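Local coordinates for alcohol dehydrogenase (Aeropyrum pernix, PDB 1H2B), which probably oxidises alcohols with NAD+ as a zinc-dependent dehydrogenase, binding the dinucleotide in a Rossmann domain beside a zinc ion, at residues V46-A51 with H79-Y84; A51-T56 with G135-F140; A167-T172 with G196-I201. All coordinates share one frame; numbering follows the deposited sequence.

Contact 1 of 3, residues V46-A51 with H79-Y84; sequences VRIAGA and HENVGY. With ZN (zinc ion), chain J; OCA (octanoic acid (caprylic acid)), chain H.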
loop_
_atom_site.group_PDB
_atom_site.type_symbol
_atom_site.label_atom_id
_atom_site.label_comp_id
_atom_site.label_asym_id
_atom_site.label_seq_id
_atom_site.Cartn_x
_atom_site.Cartn_y
_atom_site.Cartn_z
ATOM N N VAL B 46 15.132 -6.000 35.131
ATOM C CA VAL B 46 14.382 -4.813 35.488
ATOM C C VAL B 46 13.757 -4.992 36.850
ATOM O O VAL B 46 13.253 -6.072 37.160
ATOM C CB VAL B 46 13.255 -4.573 34.425
ATOM C CG1 VAL B 46 12.322 -3.474 34.837
ATOM C CG2 VAL B 46 13.894 -4.282 33.069
ATOM N N ARG B 47 13.837 -3.944 37.654
ATOM C CA ARG B 47 13.014 -3.770 38.858
ATOM C C ARG B 47 11.651 -3.248 38.420
ATOM O O ARG B 47 11.522 -2.104 37.918
ATOM C CB ARG B 47 13.722 -2.832 39.850
ATOM C CG ARG B 47 12.892 -2.510 41.072
ATOM C CD ARG B 47 13.636 -1.633 42.103
ATOM N NE ARG B 47 14.155 -0.358 41.588
ATOM C CZ ARG B 47 13.527 0.816 41.677
ATOM N NH1 ARG B 47 12.302 0.879 42.208
ATOM N NH2 ARG B 47 14.117 1.928 41.211
ATOM N N ILE B 48 10.631 -4.103 38.548
ATOM C CA ILE B 48 9.291 -3.739 38.101
ATOM C C ILE B 48 8.726 -2.590 38.908
ATOM O O ILE B 48 8.778 -2.595 40.155
ATOM C CB ILE B 48 8.404 -4.970 38.220
ATOM C CG1 ILE B 48 8.923 -6.082 37.298
ATOM C CG2 ILE B 48 6.876 -4.615 37.955
ATOM C CD1 ILE B 48 8.652 -5.824 35.726
ATOM N N ALA B 49 8.196 -1.597 38.189
ATOM C CA ALA B 49 7.453 -0.465 38.794
ATOM C C ALA B 49 5.939 -0.617 38.602
ATOM O O ALA B 49 5.151 -0.237 39.462
ATOM C CB ALA B 49 7.939 0.893 38.230
ATOM N N GLY B 50 5.521 -1.194 37.478
ATOM C CA GLY B 50 4.091 -1.339 37.192
ATOM C C GLY B 50 3.905 -2.549 36.290
ATOM O O GLY B 50 4.642 -2.713 35.312
ATOM N N ALA B 51 2.953 -3.416 36.637
ATOM C CA ALA B 51 2.674 -4.616 35.846
ATOM C C ALA B 51 1.184 -4.687 35.540
ATOM O O ALA B 51 0.355 -4.857 36.431
ATOM C CB ALA B 51 3.141 -5.861 36.632
ATOM N N HIS B 79 2.787 -9.649 31.536
ATOM C CA HIS B 79 3.476 -9.343 30.271
ATOM C C HIS B 79 3.294 -7.890 29.817
ATOM O O HIS B 79 3.547 -7.565 28.638
ATOM C CB HIS B 79 2.997 -10.293 29.147
ATOM C CG HIS B 79 1.512 -10.267 28.952
ATOM N ND1 HIS B 79 0.656 -11.064 29.690
ATOM C CD2 HIS B 79 0.735 -9.591 28.064
ATOM C CE1 HIS B 79 -0.587 -10.833 29.294
ATOM N NE2 HIS B 79 -0.571 -9.932 28.328
ATOM N N GLU B 80 2.971 -7.023 30.751
ATOM C CA GLU B 80 2.662 -5.630 30.452
ATOM C C GLU B 80 3.415 -4.774 31.447
ATOM O O GLU B 80 2.894 -4.272 32.445
ATOM C CB GLU B 80 1.121 -5.440 30.487
ATOM C CG GLU B 80 0.666 -4.044 30.094
ATOM C CD GLU B 80 -0.843 -4.004 29.964
ATOM O OE1 GLU B 80 -1.482 -3.687 30.976
ATOM O OE2 GLU B 80 -1.359 -4.310 28.871
ATOM N N ASN B 81 4.709 -4.567 31.148
ATOM C CA ASN B 81 5.633 -4.161 32.213
ATOM C C ASN B 81 6.399 -2.878 31.992
ATOM O O ASN B 81 6.921 -2.651 30.914
ATOM C CB ASN B 81 6.639 -5.294 32.415
ATOM C CG ASN B 81 5.919 -6.584 32.792
ATOM O OD1 ASN B 81 5.144 -6.569 33.749
ATOM N ND2 ASN B 81 6.202 -7.675 32.089
ATOM N N VAL B 82 6.491 -2.079 33.051
ATOM C CA VAL B 82 7.422 -0.942 33.112
ATOM C C VAL B 82 8.252 -1.050 34.384
ATOM O O VAL B 82 7.830 -1.724 35.349
ATOM C CB VAL B 82 6.719 0.443 33.125
ATOM C CG1 VAL B 82 6.125 0.761 31.724
ATOM C CG2 VAL B 82 5.681 0.543 34.256
ATOM N N GLY B 83 9.416 -0.410 34.392
ATOM C CA GLY B 83 10.228 -0.493 35.583
ATOM C C GLY B 83 11.504 0.310 35.396
ATOM O O GLY B 83 11.569 1.227 34.590
ATOM N N TYR B 84 12.483 -0.060 36.210
ATOM C CA TYR B 84 13.775 0.615 36.189
ATOM C C TYR B 84 14.835 -0.445 35.970
ATOM O O TYR B 84 14.761 -1.552 36.526
ATOM C CB TYR B 84 14.029 1.302 37.533
ATOM C CG TYR B 84 13.009 2.332 37.895
ATOM C CD1 TYR B 84 11.905 2.004 38.688
ATOM C CD2 TYR B 84 13.127 3.617 37.411
ATOM C CE1 TYR B 84 10.939 2.968 39.023
ATOM C CE2 TYR B 84 12.182 4.591 37.732
ATOM C CZ TYR B 84 11.098 4.248 38.538
ATOM O OH TYR B 84 10.174 5.190 38.877
HETATM ZN ZN ZN J . -2.113 -9.178 27.174
HETATM C C1 OCA H . -1.343 -10.841 24.894
HETATM C C2 OCA H . -1.581 -12.068 24.001
HETATM C C3 OCA H . -0.327 -12.393 23.172
HETATM C C4 OCA H . -0.313 -13.782 22.553
HETATM C C5 OCA H . 1.054 -14.035 21.918
HETATM C C6 OCA H . 1.053 -15.317 21.088
HETATM C C7 OCA H . 2.360 -15.564 20.343
HETATM C C8 OCA H . 2.250 -16.859 19.559
HETATM O O1 OCA H . -2.188 -10.528 25.779
HETATM O O2 OCA H . -0.330 -10.130 24.727
#
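R47 and Y84 set guanidinium and ring nearly parallel, the planes 10° apart: Y84 CD1 lies over one face of the guanidinium, offset toward its rim and 3.4 Å from R47 NH2. The arginine starts extended, CG anti to the backbone N, and then bends at chi3 (56°), which brings the guanidinium alongside the tyrosine. A49 CB meets the same ring at Y84 CE1, 3.7 Å away. Beneath these side chains strands 44-52 and 81-88 pair antiparallel: R47 N to Y84 O and Y84 N to R47 O are both 2.8 Å. G83 has no room for a CB, which would run into R47 O and V46 CG1. I48 CD1 reaches along to N81 CB at 3.9 Å, while N81 ND2 donates a hydrogen bond to G78 O, just before the segment. H79, two residues before N81, binds zinc through NE2 at 2.1 Å. Between the two ends of the pairing lies a classic beta bulge, where two residues, A49 and G50, sit opposite the single V82. V82 N gives a nearly straight bond to G50 O. V82 O accepts from A49 N (2.9 Å) and, from above its carbonyl plane, from G50 N (3.2 Å), so the extra residue costs neither N-H its acceptor.

Contact 2 of 3, residues A51-T56 with G135-F140; sequences AGVCHT and GGFAEF. With ZN (zinc ion), chain J; NAJ (nicotinamide-adenine-dinucleotide (acidic form)), chain I; OCA (octanoic acid (caprylic acid)), chain H.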
loop_
_atom_site.group_PDB
_atom_site.type_symbol
_atom_site.label_atom_id
_atom_site.label_comp_id
_atom_site.label_asym_id
_atom_site.label_seq_id
_atom_site.Cartn_x
_atom_site.Cartn_y
_atom_site.Cartn_z
ATOM N N ALA B 51 2.953 -3.416 36.637
ATOM C CA ALA B 51 2.674 -4.616 35.846
ATOM C C ALA B 51 1.184 -4.687 35.540
ATOM O O ALA B 51 0.355 -4.857 36.431
ATOM C CB ALA B 51 3.141 -5.861 36.632
ATOM N N GLY B 52 0.828 -4.444 34.288
ATOM C CA GLY B 52 -0.579 -4.485 33.921
ATOM C C GLY B 52 -1.168 -5.873 33.951
ATOM O O GLY B 52 -0.483 -6.856 33.736
ATOM N N VAL B 53 -2.473 -5.935 34.235
ATOM C CA VAL B 53 -3.206 -7.198 34.270
ATOM C C VAL B 53 -4.124 -7.226 33.033
ATOM O O VAL B 53 -4.909 -6.307 32.824
ATOM C CB VAL B 53 -4.114 -7.299 35.493
ATOM C CG1 VAL B 53 -4.761 -8.659 35.555
ATOM C CG2 VAL B 53 -3.296 -7.055 36.794
ATOM N N CYS B 54 -3.945 -8.236 32.206
ATOM C CA CYS B 54 -4.621 -8.326 30.926
ATOM C C CYS B 54 -5.721 -9.380 30.947
ATOM O O CYS B 54 -5.600 -10.378 31.676
ATOM C CB CYS B 54 -3.548 -8.710 29.884
ATOM S SG CYS B 54 -4.119 -8.800 28.154
ATOM N N HIS B 55 -6.758 -9.225 30.119
ATOM C CA HIS B 55 -7.682 -10.347 30.014
ATOM C C HIS B 55 -6.995 -11.657 29.584
ATOM O O HIS B 55 -7.464 -12.753 29.907
ATOM C CB HIS B 55 -8.876 -10.001 29.109
ATOM C CG HIS B 55 -10.127 -10.772 29.431
ATOM N ND1 HIS B 55 -11.272 -10.147 29.860
ATOM C CD2 HIS B 55 -10.398 -12.102 29.397
ATOM C CE1 HIS B 55 -12.210 -11.061 30.077
ATOM N NE2 HIS B 55 -11.710 -12.254 29.800
ATOM N N THR B 56 -5.867 -11.571 28.877
ATOM C CA THR B 56 -5.114 -12.764 28.563
ATOM C C THR B 56 -4.685 -13.526 29.805
ATOM O O THR B 56 -4.523 -14.755 29.732
ATOM C CB THR B 56 -3.893 -12.384 27.744
ATOM O OG1 THR B 56 -4.350 -12.063 26.426
ATOM C CG2 THR B 56 -2.905 -13.584 27.609
ATOM N N GLY B 135 7.347 -13.794 34.061
ATOM C CA GLY B 135 6.979 -12.409 33.780
ATOM C C GLY B 135 7.117 -11.394 34.899
ATOM O O GLY B 135 7.953 -11.507 35.846
ATOM N N GLY B 136 6.300 -10.335 34.798
ATOM C CA GLY B 136 6.485 -9.116 35.579
ATOM C C GLY B 136 5.709 -8.979 36.894
ATOM O O GLY B 136 5.809 -7.959 37.573
ATOM N N PHE B 137 4.898 -9.991 37.225
ATOM C CA PHE B 137 4.198 -9.944 38.521
ATOM C C PHE B 137 5.177 -10.399 39.608
ATOM O O PHE B 137 5.017 -11.464 40.217
ATOM C CB PHE B 137 2.948 -10.852 38.526
ATOM C CG PHE B 137 1.841 -10.414 37.594
ATOM C CD1 PHE B 137 1.020 -11.384 37.028
ATOM C CD2 PHE B 137 1.583 -9.057 37.352
ATOM C CE1 PHE B 137 -0.050 -11.013 36.170
ATOM C CE2 PHE B 137 0.548 -8.661 36.509
ATOM C CZ PHE B 137 -0.270 -9.636 35.920
ATOM N N ALA B 138 6.229 -9.601 39.802
ATOM C CA ALA B 138 7.365 -9.963 40.654
ATOM C C ALA B 138 8.176 -8.710 40.903
ATOM O O ALA B 138 7.998 -7.679 40.235
ATOM C CB ALA B 138 8.249 -11.017 39.978
ATOM N N GLU B 139 9.102 -8.784 41.845
ATOM C CA GLU B 139 9.933 -7.617 42.114
ATOM C C GLU B 139 10.907 -7.343 40.951
ATOM O O GLU B 139 11.185 -6.164 40.630
ATOM C CB GLU B 139 10.710 -7.845 43.430
ATOM C CG GLU B 139 11.468 -6.620 43.922
ATOM C CD GLU B 139 12.242 -6.815 45.230
ATOM O OE1 GLU B 139 12.280 -7.950 45.776
ATOM O OE2 GLU B 139 12.833 -5.813 45.711
ATOM N N PHE B 140 11.409 -8.407 40.343
ATOM C CA PHE B 140 12.394 -8.291 39.259
ATOM C C PHE B 140 12.026 -9.208 38.131
ATOM O O PHE B 140 11.392 -10.272 38.338
ATOM C CB PHE B 140 13.823 -8.670 39.714
ATOM C CG PHE B 140 14.373 -7.783 40.814
ATOM C CD1 PHE B 140 14.287 -8.177 42.158
ATOM C CD2 PHE B 140 14.942 -6.576 40.507
ATOM C CE1 PHE B 140 14.768 -7.364 43.162
ATOM C CE2 PHE B 140 15.449 -5.743 41.510
ATOM C CZ PHE B 140 15.363 -6.145 42.841
HETATM ZN ZN ZN J . -2.113 -9.178 27.174
HETATM P PA NAJ I . -11.104 -6.414 29.177
HETATM O O1A NAJ I . -11.717 -7.464 30.060
HETATM O O2A NAJ I . -10.420 -5.195 29.817
HETATM O O5B NAJ I . -12.185 -5.728 28.222
HETATM C C5B NAJ I . -13.239 -6.472 27.595
HETATM C C4B NAJ I . -14.335 -5.444 27.370
HETATM O O4B NAJ I . -15.341 -6.079 26.556
HETATM C C3B NAJ I . -14.977 -4.932 28.659
HETATM O O3B NAJ I . -15.066 -3.498 28.680
HETATM C C2B NAJ I . -16.328 -5.626 28.551
HETATM O O2B NAJ I . -17.379 -4.973 29.279
HETATM C C1B NAJ I . -16.608 -5.658 27.042
HETATM N N9A NAJ I . -17.596 -6.648 26.616
HETATM C C8A NAJ I . -17.899 -7.914 27.137
HETATM N N7A NAJ I . -18.875 -8.487 26.382
HETATM C C5A NAJ I . -19.205 -7.603 25.396
HETATM C C6A NAJ I . -20.108 -7.635 24.362
HETATM N N6A NAJ I . -20.948 -8.659 24.158
HETATM N N1A NAJ I . -20.139 -6.581 23.488
HETATM C C2A NAJ I . -19.345 -5.460 23.654
HETATM N N3A NAJ I . -18.478 -5.428 24.690
HETATM C C4A NAJ I . -18.416 -6.482 25.547
HETATM O O3 NAJ I . -10.110 -7.186 28.206
HETATM P PN NAJ I . -8.715 -6.688 27.565
HETATM O O1N NAJ I . -7.613 -6.966 28.478
HETATM O O2N NAJ I . -8.888 -5.329 27.014
HETATM O O5D NAJ I . -8.565 -7.786 26.403
HETATM C C5D NAJ I . -9.501 -7.751 25.328
HETATM C C4D NAJ I . -9.361 -9.020 24.503
HETATM O O4D NAJ I . -8.136 -8.926 23.755
HETATM C C3D NAJ I . -9.221 -10.294 25.336
HETATM O O3D NAJ I . -9.730 -11.393 24.560
HETATM C C2D NAJ I . -7.699 -10.442 25.481
HETATM O O2D NAJ I . -7.248 -11.732 25.782
HETATM C C1D NAJ I . -7.303 -10.020 24.055
HETATM N N1N NAJ I . -5.911 -9.650 23.799
HETATM C C2N NAJ I . -5.473 -9.822 22.519
HETATM C C3N NAJ I . -4.188 -9.436 22.176
HETATM C C7N NAJ I . -3.696 -9.685 20.788
HETATM O O7N NAJ I . -2.409 -9.358 20.577
HETATM N N7N NAJ I . -4.438 -10.123 19.767
HETATM C C4N NAJ I . -3.296 -8.829 23.120
HETATM C C5N NAJ I . -3.881 -8.520 24.381
HETATM C C6N NAJ I . -5.149 -8.957 24.713
HETATM C C1 OCA H . -1.343 -10.841 24.894
HETATM C C2 OCA H . -1.581 -12.068 24.001
HETATM C C3 OCA H . -0.327 -12.393 23.172
HETATM C C4 OCA H . -0.313 -13.782 22.553
HETATM C C5 OCA H . 1.054 -14.035 21.918
HETATM C C6 OCA H . 1.053 -15.317 21.088
HETATM C C7 OCA H . 2.360 -15.564 20.343
HETATM C C8 OCA H . 2.250 -16.859 19.559
HETATM O O1 OCA H . -2.188 -10.528 25.779
HETATM O O2 OCA H . -0.330 -10.130 24.727
#
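The catalytic-domain side of the zinc and NAD site of a zinc-containing alcohol dehydrogenase is built here, where strand 44-52, in the GroES-like fold, runs out toward helix 55-61 and meets the loop before strand 140-143. F137, at the centre of an inverse gamma turn, carries the contact. Its CG stands anti to the carbonyl carbon (chi1 -66°), and the ring reaches along the strand end with one edge toward A51, whose CB is 3.6 Å from F137 CD2. Farther along, CE2 lies 3.5 Å from G52 O, and V53 CG2 touches CZ more loosely, the two side chains crossing at about a right angle. I339 of helix 339-347 and L357 of strand 354-358 also pack on F137, which puts this ring in an apolar core behind the site. Beyond V53 the chain turns polar. C54, with SG anti to the backbone N, binds zinc at 2.3 Å alongside H79 and D168, and the same sulfur caps the helix by accepting from T56 N. H55 grips the dinucleotide diphosphate twice: its backbone N donates to NAJ O1N, and ND1 to O1A in the ring plane, at 2.7 Å and 173°. T56 OG1, also hydrogen-bonded to Y286 OH, links both ligands, accepting from the ribose hydroxyl O2D of NAJ at 3.0 Å and donating to the zinc-bound oxygen O1 of octanoic acid at 2.7 Å.

Contact 3 of 3, residues A167-T172 with G196-I201; sequences ADAGIT and GGLGHI. With ZN (zinc ion), chain J; NAJ (nicotinamide-adenine-dinucleotide (acidic form)), chain I; OCA (octanoic acid (caprylic acid)), chain H.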
loop_
_atom_site.group_PDB
_atom_site.type_symbol
_atom_site.label_atom_id
_atom_site.label_comp_id
_atom_site.label_asym_id
_atom_site.label_seq_id
_atom_site.Cartn_x
_atom_site.Cartn_y
_atom_site.Cartn_z
ATOM N N ALA B 167 2.483 -1.190 27.049
ATOM C CA ALA B 167 3.376 -2.288 26.678
ATOM C C ALA B 167 2.668 -3.500 26.083
ATOM O O ALA B 167 3.289 -4.301 25.403
ATOM C CB ALA B 167 4.173 -2.754 27.905
ATOM N N ASP B 168 1.348 -3.593 26.275
ATOM C CA ASP B 168 0.629 -4.718 25.684
ATOM C C ASP B 168 -0.766 -4.266 25.210
ATOM O O ASP B 168 -1.080 -4.320 24.021
ATOM C CB ASP B 168 0.491 -5.828 26.709
ATOM C CG ASP B 168 -0.117 -7.057 26.139
ATOM O OD1 ASP B 168 -1.223 -7.409 26.642
ATOM O OD2 ASP B 168 0.406 -7.713 25.211
ATOM N N ALA B 169 -1.589 -3.788 26.132
ATOM C CA ALA B 169 -2.891 -3.232 25.721
ATOM C C ALA B 169 -2.730 -2.126 24.686
ATOM O O ALA B 169 -3.407 -2.151 23.629
ATOM C CB ALA B 169 -3.670 -2.671 26.917
ATOM N N GLY B 170 -1.814 -1.181 24.951
ATOM C CA GLY B 170 -1.655 -0.051 24.041
ATOM C C GLY B 170 -1.086 -0.451 22.692
ATOM O O GLY B 170 -1.652 -0.061 21.661
ATOM N N ILE B 171 0.021 -1.196 22.702
ATOM C CA ILE B 171 0.694 -1.535 21.434
ATOM C C ILE B 171 -0.283 -2.382 20.566
ATOM O O ILE B 171 -0.334 -2.187 19.347
ATOM C CB ILE B 171 2.057 -2.212 21.684
ATOM C CG1 ILE B 171 2.776 -2.442 20.349
ATOM C CG2 ILE B 171 1.893 -3.549 22.477
ATOM C CD1 ILE B 171 4.058 -3.274 20.465
ATOM N N THR B 172 -1.036 -3.278 21.206
ATOM C CA THR B 172 -1.983 -4.116 20.452
ATOM C C THR B 172 -3.066 -3.238 19.819
ATOM O O THR B 172 -3.404 -3.384 18.617
ATOM C CB THR B 172 -2.610 -5.168 21.366
ATOM O OG1 THR B 172 -1.571 -5.952 21.948
ATOM C CG2 THR B 172 -3.509 -6.113 20.537
ATOM N N GLY B 196 -12.598 -1.903 26.814
ATOM C CA GLY B 196 -11.870 -2.501 27.913
ATOM C C GLY B 196 -10.470 -1.959 28.039
ATOM O O GLY B 196 -10.203 -0.813 27.664
ATOM N N GLY B 197 -9.562 -2.775 28.568
ATOM C CA GLY B 197 -8.194 -2.287 28.731
ATOM C C GLY B 197 -7.583 -1.914 27.391
ATOM O O GLY B 197 -6.991 -0.846 27.245
ATOM N N LEU B 198 -7.745 -2.789 26.385
ATOM C CA LEU B 198 -7.311 -2.444 25.047
ATOM C C LEU B 198 -8.280 -1.431 24.382
ATOM O O LEU B 198 -7.839 -0.432 23.781
ATOM C CB LEU B 198 -7.265 -3.702 24.171
ATOM C CG LEU B 198 -5.977 -4.473 24.246
ATOM C CD1 LEU B 198 -5.820 -5.192 25.582
ATOM C CD2 LEU B 198 -5.974 -5.440 23.063
ATOM N N GLY B 199 -9.588 -1.699 24.476
ATOM C CA GLY B 199 -10.561 -0.930 23.738
ATOM C C GLY B 199 -10.600 0.558 24.067
ATOM O O GLY B 199 -10.796 1.363 23.152
ATOM N N HIS B 200 -10.462 0.921 25.343
ATOM C CA HIS B 200 -10.522 2.339 25.690
ATOM C C HIS B 200 -9.327 3.090 25.137
ATOM O O HIS B 200 -9.426 4.273 24.784
ATOM C CB HIS B 200 -10.716 2.525 27.199
ATOM C CG HIS B 200 -9.434 2.606 27.963
ATOM N ND1 HIS B 200 -8.720 1.491 28.313
ATOM C CD2 HIS B 200 -8.763 3.672 28.484
ATOM C CE1 HIS B 200 -7.640 1.854 28.989
ATOM N NE2 HIS B 200 -7.651 3.173 29.122
ATOM N N ILE B 201 -8.200 2.386 24.950
ATOM C CA ILE B 201 -7.074 2.976 24.257
ATOM C C ILE B 201 -7.385 3.102 22.791
ATOM O O ILE B 201 -7.134 4.134 22.172
ATOM C CB ILE B 201 -5.779 2.144 24.498
ATOM C CG1 ILE B 201 -5.508 2.104 26.017
ATOM C CG2 ILE B 201 -4.602 2.791 23.767
ATOM C CD1 ILE B 201 -4.301 1.218 26.418
HETATM ZN ZN ZN J . -2.113 -9.178 27.174
HETATM P PA NAJ I . -11.104 -6.414 29.177
HETATM O O1A NAJ I . -11.717 -7.464 30.060
HETATM O O2A NAJ I . -10.420 -5.195 29.817
HETATM O O5B NAJ I . -12.185 -5.728 28.222
HETATM C C5B NAJ I . -13.239 -6.472 27.595
HETATM C C4B NAJ I . -14.335 -5.444 27.370
HETATM O O4B NAJ I . -15.341 -6.079 26.556
HETATM C C3B NAJ I . -14.977 -4.932 28.659
HETATM O O3B NAJ I . -15.066 -3.498 28.680
HETATM C C2B NAJ I . -16.328 -5.626 28.551
HETATM O O2B NAJ I . -17.379 -4.973 29.279
HETATM C C1B NAJ I . -16.608 -5.658 27.042
HETATM N N9A NAJ I . -17.596 -6.648 26.616
HETATM C C8A NAJ I . -17.899 -7.914 27.137
HETATM N N7A NAJ I . -18.875 -8.487 26.382
HETATM C C5A NAJ I . -19.205 -7.603 25.396
HETATM C C6A NAJ I . -20.108 -7.635 24.362
HETATM N N6A NAJ I . -20.948 -8.659 24.158
HETATM N N1A NAJ I . -20.139 -6.581 23.488
HETATM C C2A NAJ I . -19.345 -5.460 23.654
HETATM N N3A NAJ I . -18.478 -5.428 24.690
HETATM C C4A NAJ I . -18.416 -6.482 25.547
HETATM O O3 NAJ I . -10.110 -7.186 28.206
HETATM P PN NAJ I . -8.715 -6.688 27.565
HETATM O O1N NAJ I . -7.613 -6.966 28.478
HETATM O O2N NAJ I . -8.888 -5.329 27.014
HETATM O O5D NAJ I . -8.565 -7.786 26.403
HETATM C C5D NAJ I . -9.501 -7.751 25.328
HETATM C C4D NAJ I . -9.361 -9.020 24.503
HETATM O O4D NAJ I . -8.136 -8.926 23.755
HETATM C C3D NAJ I . -9.221 -10.294 25.336
HETATM O O3D NAJ I . -9.730 -11.393 24.560
HETATM C C2D NAJ I . -7.699 -10.442 25.481
HETATM O O2D NAJ I . -7.248 -11.732 25.782
HETATM C C1D NAJ I . -7.303 -10.020 24.055
HETATM N N1N NAJ I . -5.911 -9.650 23.799
HETATM C C2N NAJ I . -5.473 -9.822 22.519
HETATM C C3N NAJ I . -4.188 -9.436 22.176
HETATM C C7N NAJ I . -3.696 -9.685 20.788
HETATM O O7N NAJ I . -2.409 -9.358 20.577
HETATM N N7N NAJ I . -4.438 -10.123 19.767
HETATM C C4N NAJ I . -3.296 -8.829 23.120
HETATM C C5N NAJ I . -3.881 -8.520 24.381
HETATM C C6N NAJ I . -5.149 -8.957 24.713
HETATM C C1 OCA H . -1.343 -10.841 24.894
HETATM C C2 OCA H . -1.581 -12.068 24.001
HETATM C C3 OCA H . -0.327 -12.393 23.172
HETATM C C4 OCA H . -0.313 -13.782 22.553
HETATM C C5 OCA H . 1.054 -14.035 21.918
HETATM C C6 OCA H . 1.053 -15.317 21.088
HETATM C C7 OCA H . 2.360 -15.564 20.343
HETATM C C8 OCA H . 2.250 -16.859 19.559
HETATM O O1 OCA H . -2.188 -10.528 25.779
HETATM O O2 OCA H . -0.330 -10.130 24.727
#
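L198 and A169 bury the most surface where helix 166-181 packs against the first turn of helix 197-209, the short segments inclined at 46°. L198 straddles its neighbour: CG sits 3.5 Å from A169 O, and CD1 is 3.6 Å from A169 CB. Its other branch, CD2, reaches T172 CG2 at 3.6 Å. I201 completes the apolar seam, its CD1 4.0 Å from A169 CB and 3.8 Å from the backbone N of G170. T172 holds its hydroxyl on D168 O, which also accepts from T172 N on the opposite face of the carbonyl plane, and that leaves CG2 facing L198 and, at 3.4 Å, the carboxamide oxygen O7N of the nicotinamide of NAJ. An alanine in place of T172 removes OG1 and CG2, and would probably open a gap between L198 CD2 and that carboxamide and leave D168 O with only the backbone N-H of the two donors just named. On the same helix D168, its CG anti to the backbone N (chi1 -175°), carries OD1 to the zinc. Across the seam, L198 N gives NAJ O2N a nearly straight bond of 2.9 Å and G197 N binds O2A, the diphosphate grip of a glycine-rich Rossmann turn at a helix N terminus.

How the contacts relate
From the N terminus, strand 44-52 serves contact 1 first and contact 2 next, sharing A51. Contact 1 closes the loop from 51 to 79, and contact 2 a longer one from 56 to 135; their segments alternate along the chain, so the two loops cross. Backbone pairs E80 O with G52 N and I48 N with E139 O probably join them directly, both contacts lying inside the GroES-like domain. Contact 3 follows in series: it closes the loop from 172 to 196, which holds strand 189-193, and sets helix 166-181 beside helix 197-209. E80 OE2, which probably accepts from A169 N, links contact 1 to it. Zinc gathers one ligand from each contact, H79, C54 and D168, while contacts 2 and 3 both hold the dinucleotide.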